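Local coordinates for protein agarase (Pseudoalteromonas fuliginea, PDB 6XJ9) that probably hydrolyses the glycosidic linkages of agarose, as a marine bacterial agarase of glycoside hydrolase family GH50, at residues Leu95-Thr100 / Val123-Tyr128; Val103-Asp108 / Arg119-Pro124. All blocks are in the same frame, centred on the assembly; numbering follows the deposited sequence.

Contact 1 (Leu95-Thr100 / Val123-Tyr128); sequences LANPGT and VPVGGY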
# COMPACT_ATOMS: atom_id res chain seq x y z
N LEU A 95 -17.08 13.88 -9.56
CA LEU A 95 -16.11 14.47 -8.64
C LEU A 95 -14.71 13.96 -8.94
O LEU A 95 -14.50 12.77 -9.12
CB LEU A 95 -16.49 14.12 -7.19
CG LEU A 95 -17.88 14.56 -6.72
CD1 LEU A 95 -18.21 13.98 -5.36
CD2 LEU A 95 -18.01 16.08 -6.70
N ALA A 96 -13.75 14.89 -8.93
CA ALA A 96 -12.34 14.56 -8.94
C ALA A 96 -11.69 15.15 -7.69
O ALA A 96 -12.32 15.92 -6.97
CB ALA A 96 -11.69 15.09 -10.19
N ASN A 97 -10.42 14.79 -7.44
CA ASN A 97 -9.71 15.32 -6.29
C ASN A 97 -8.29 15.67 -6.73
O ASN A 97 -7.43 14.80 -6.82
CB ASN A 97 -9.81 14.35 -5.11
CG ASN A 97 -8.86 14.67 -3.97
OD1 ASN A 97 -8.23 15.72 -3.95
ND2 ASN A 97 -8.76 13.76 -3.02
N PRO A 98 -8.00 16.96 -7.01
CA PRO A 98 -6.65 17.38 -7.40
C PRO A 98 -5.70 17.62 -6.22
O PRO A 98 -4.59 18.10 -6.44
CB PRO A 98 -6.91 18.68 -8.18
CG PRO A 98 -8.18 19.25 -7.56
CD PRO A 98 -8.98 18.06 -7.06
N GLY A 99 -6.15 17.31 -5.00
CA GLY A 99 -5.37 17.50 -3.78
C GLY A 99 -4.35 16.39 -3.60
O GLY A 99 -4.13 15.59 -4.51
N THR A 100 -3.70 16.36 -2.43
CA THR A 100 -2.63 15.40 -2.18
C THR A 100 -3.11 14.30 -1.23
O THR A 100 -2.44 13.28 -1.07
CB THR A 100 -1.34 16.10 -1.71
OG1 THR A 100 -1.60 16.87 -0.54
CG2 THR A 100 -0.70 16.96 -2.78
N VAL A 123 -13.39 10.24 -1.65
CA VAL A 123 -13.01 10.62 -3.00
C VAL A 123 -11.49 10.54 -3.10
O VAL A 123 -10.80 11.47 -2.68
CB VAL A 123 -13.49 12.03 -3.39
CG1 VAL A 123 -13.15 12.39 -4.83
CG2 VAL A 123 -14.97 12.26 -3.11
N PRO A 124 -10.94 9.47 -3.71
CA PRO A 124 -9.49 9.31 -3.89
C PRO A 124 -8.90 10.47 -4.70
O PRO A 124 -9.59 11.11 -5.48
CB PRO A 124 -9.35 8.03 -4.74
CG PRO A 124 -10.67 7.30 -4.58
CD PRO A 124 -11.71 8.36 -4.29
N VAL A 125 -7.61 10.73 -4.46
CA VAL A 125 -6.79 11.61 -5.27
C VAL A 125 -6.85 11.09 -6.71
O VAL A 125 -6.63 9.91 -6.94
CB VAL A 125 -5.35 11.62 -4.71
CG1 VAL A 125 -4.31 12.13 -5.70
CG2 VAL A 125 -5.27 12.37 -3.39
N GLY A 126 -7.16 11.98 -7.66
CA GLY A 126 -7.25 11.55 -9.05
C GLY A 126 -8.46 12.16 -9.76
O GLY A 126 -9.07 13.10 -9.26
N GLY A 127 -8.79 11.58 -10.92
CA GLY A 127 -9.77 12.17 -11.82
C GLY A 127 -11.21 11.83 -11.44
O GLY A 127 -11.52 11.50 -10.30
N TYR A 128 -12.09 11.88 -12.44
CA TYR A 128 -13.52 11.96 -12.20
C TYR A 128 -14.15 10.57 -12.09
O TYR A 128 -13.89 9.68 -12.89
CB TYR A 128 -14.18 12.82 -13.28
CG TYR A 128 -13.93 14.30 -13.13
CD1 TYR A 128 -14.73 15.07 -12.30
CD2 TYR A 128 -12.88 14.92 -13.79
CE1 TYR A 128 -14.49 16.43 -12.14
CE2 TYR A 128 -12.64 16.28 -13.64
CZ TYR A 128 -13.45 17.03 -12.82
OH TYR A 128 -13.23 18.37 -12.66
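A96 sets its CB squarely over the ring of Y128. The CB lies 3.5 Å from the ring centroid and only 3° off the ring normal, a CH-pi contact on one face. The CG of Y128 stands anti to its own carbonyl carbon (chi1 -74°), and this places the ring with one face against the A96 methyl.

N97 carries the polar part of the contact. Its CG is anti to the backbone N (chi1 168°), and this carries the amide to the V123-V125 backbone. ND2 donates to V123 O at 3.1 Å, and the acceptor lies close to the amide plane. The same ND2 also donates to H101 O. The other end of the amide, OD1, accepts from G99 N at 2.8 Å and closes an Asx turn. These three bonds fix the rotation of the amide, with ND2 on the two carbonyls and OD1 on G99 N. N97 CB meanwhile presses on P124 O at 3.3 Å.

The backbones join at one antiparallel hydrogen-bonded pair. N97 N donates to G126 O at 2.8 Å, and G126 N returns a bond to N97 O at 3.0 Å. G126 has a positive phi, a region glycine enters readily. Beyond the pair, V125 lays CG2 against G99 O at 3.6 Å.

The contact lies within the CBM-like domain, where strand 89-97 runs between strands 128-134 and 199-210. K204 of the latter makes a cation-pi contact with Y128, and G127 N bonds to N129 OD1 of the second subunit.

Contact 2 (Val103-Asp108 / Arg119-Pro124); sequences VQIYLD and RSVNVP
R119 and L107 form a hydrogen-bonded pair in an antiparallel beta hairpin, made by strands 103-111 and 116-123 of the CBM-like domain. R119 N donates to L107 O at 2.8 Å, almost straight. The R119 side chain runs extended from CG to NE, away from the partner strand and past F171. A water bridges the strands here: it accepts from R119 NH1 at 2.9 Å and donates to L107 O at 2.7 Å.

S120 turns to the other face, with Q104 and Y106. Its OG stands over the centre of one face of the Y106 ring, 4.0 Å above the plane. It donates to I105 O at 2.8 Å and accepts from Q104 NE2 at 2.9 Å. That second bond lies in the Q104 amide plane. The amide is held further by L683 O and H685 N.

V121 N is the second donor to I105 O, so two bonds grip that oxygen. The V121 and I105 side chains lie side by side, CG1 to CG1 at 3.8 Å.

N122 returns to the S120 face and sends ND2 to H685 O and S102 OG.

V123 pairs with V103 through two backbone bonds, and its CG2 meets I105 CD1 at 3.9 Å.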
# COMPACT_ATOMS: atom_id res chain seq x y z
N VAL A 103 -10.24 12.50 0.29
CA VAL A 103 -11.18 13.31 1.06
C VAL A 103 -12.44 12.49 1.30
O VAL A 103 -13.09 12.04 0.35
CB VAL A 103 -11.49 14.68 0.43
CG1 VAL A 103 -12.14 14.57 -0.94
CG2 VAL A 103 -12.36 15.53 1.35
N GLN A 104 -12.77 12.32 2.59
CA GLN A 104 -14.08 11.85 3.01
C GLN A 104 -15.01 13.06 3.05
O GLN A 104 -14.88 13.91 3.92
CB GLN A 104 -14.02 11.18 4.39
CG GLN A 104 -15.38 10.72 4.88
CD GLN A 104 -15.32 9.94 6.17
OE1 GLN A 104 -14.28 9.83 6.81
NE2 GLN A 104 -16.45 9.40 6.57
N ILE A 105 -15.94 13.10 2.09
CA ILE A 105 -16.96 14.15 2.09
C ILE A 105 -18.19 13.65 2.84
O ILE A 105 -18.49 12.45 2.86
CB ILE A 105 -17.31 14.61 0.65
CG1 ILE A 105 -17.73 13.44 -0.23
CG2 ILE A 105 -16.16 15.38 0.04
CD1 ILE A 105 -18.20 13.83 -1.61
N TYR A 106 -18.87 14.58 3.49
CA TYR A 106 -20.17 14.33 4.08
C TYR A 106 -21.19 15.03 3.20
O TYR A 106 -21.00 16.19 2.83
CB TYR A 106 -20.19 14.84 5.52
CG TYR A 106 -19.33 14.02 6.46
CD1 TYR A 106 -17.96 14.21 6.53
CD2 TYR A 106 -19.90 13.05 7.28
CE1 TYR A 106 -17.17 13.46 7.38
CE2 TYR A 106 -19.12 12.29 8.14
CZ TYR A 106 -17.75 12.49 8.18
OH TYR A 106 -16.97 11.74 9.03
N LEU A 107 -22.25 14.28 2.85
CA LEU A 107 -23.33 14.81 2.03
C LEU A 107 -24.57 14.92 2.90
O LEU A 107 -25.15 13.91 3.30
CB LEU A 107 -23.53 13.89 0.82
CG LEU A 107 -24.84 14.08 0.04
CD1 LEU A 107 -24.92 15.47 -0.56
CD2 LEU A 107 -24.96 13.03 -1.06
N ASP A 108 -24.94 16.16 3.23
CA ASP A 108 -26.14 16.43 4.00
C ASP A 108 -27.19 17.07 3.10
O ASP A 108 -26.91 18.05 2.40
CB ASP A 108 -25.86 17.28 5.24
CG ASP A 108 -25.08 16.52 6.29
OD1 ASP A 108 -23.85 16.40 6.13
OD2 ASP A 108 -25.71 16.05 7.25
N ARG A 119 -25.00 11.41 4.47
CA ARG A 119 -24.29 10.34 3.78
C ARG A 119 -22.80 10.72 3.70
O ARG A 119 -22.46 11.88 3.95
CB ARG A 119 -24.89 10.10 2.39
CG ARG A 119 -26.33 9.60 2.40
CD ARG A 119 -27.03 9.80 1.07
NE ARG A 119 -28.35 9.17 1.05
CZ ARG A 119 -29.52 9.78 1.24
NH1 ARG A 119 -29.57 11.09 1.47
NH2 ARG A 119 -30.63 9.08 1.20
N SER A 120 -21.92 9.76 3.39
CA SER A 120 -20.48 10.00 3.33
C SER A 120 -19.81 9.07 2.32
O SER A 120 -20.23 7.94 2.13
CB SER A 120 -19.85 9.87 4.70
OG SER A 120 -18.48 10.26 4.65
N VAL A 121 -18.73 9.54 1.70
CA VAL A 121 -17.94 8.70 0.81
C VAL A 121 -16.51 9.24 0.75
O VAL A 121 -16.28 10.42 0.99
CB VAL A 121 -18.58 8.58 -0.59
CG1 VAL A 121 -18.43 9.86 -1.40
CG2 VAL A 121 -18.01 7.40 -1.37
N ASN A 122 -15.56 8.37 0.42
CA ASN A 122 -14.20 8.81 0.16
C ASN A 122 -14.04 9.10 -1.33
O ASN A 122 -14.48 8.32 -2.15
CB ASN A 122 -13.16 7.80 0.67
CG ASN A 122 -11.74 8.30 0.48
OD1 ASN A 122 -11.21 8.27 -0.63
ND2 ASN A 122 -11.11 8.76 1.55
N VAL A 123 -13.39 10.24 -1.65
CA VAL A 123 -13.01 10.62 -3.00
C VAL A 123 -11.49 10.54 -3.10
O VAL A 123 -10.80 11.47 -2.68
CB VAL A 123 -13.49 12.03 -3.39
CG1 VAL A 123 -13.15 12.39 -4.83
CG2 VAL A 123 -14.97 12.26 -3.11
N PRO A 124 -10.94 9.47 -3.71
CA PRO A 124 -9.49 9.31 -3.89
C PRO A 124 -8.90 10.47 -4.70
O PRO A 124 -9.59 11.11 -5.48
CB PRO A 124 -9.35 8.03 -4.74
CG PRO A 124 -10.67 7.30 -4.58
CD PRO A 124 -11.71 8.36 -4.29
O HOH W 1 -27.55 12.83 2.65

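Contacts 1 and 2 share V123 and P124, and their centres lie about 12 Å apart. In contact 2 the strand 116-123 reaches the end of its pairing with strand 103-111. In contact 1 the chain then turns the corner toward strand 128-134. V123 O serves both: it accepts from V103 N and from N97 ND2. The contacts also touch directly, L95 CD1 to I105 CD1 at 3.7 Å. L95 and I105 both pack on V123, and Y131 touches L95 and V123. Their outer neighbours differ. Contact 1 meets the second subunit. The Q104, S120 and N122 face of contact 2 meets L683, I684, H685 and A687 of the same chain.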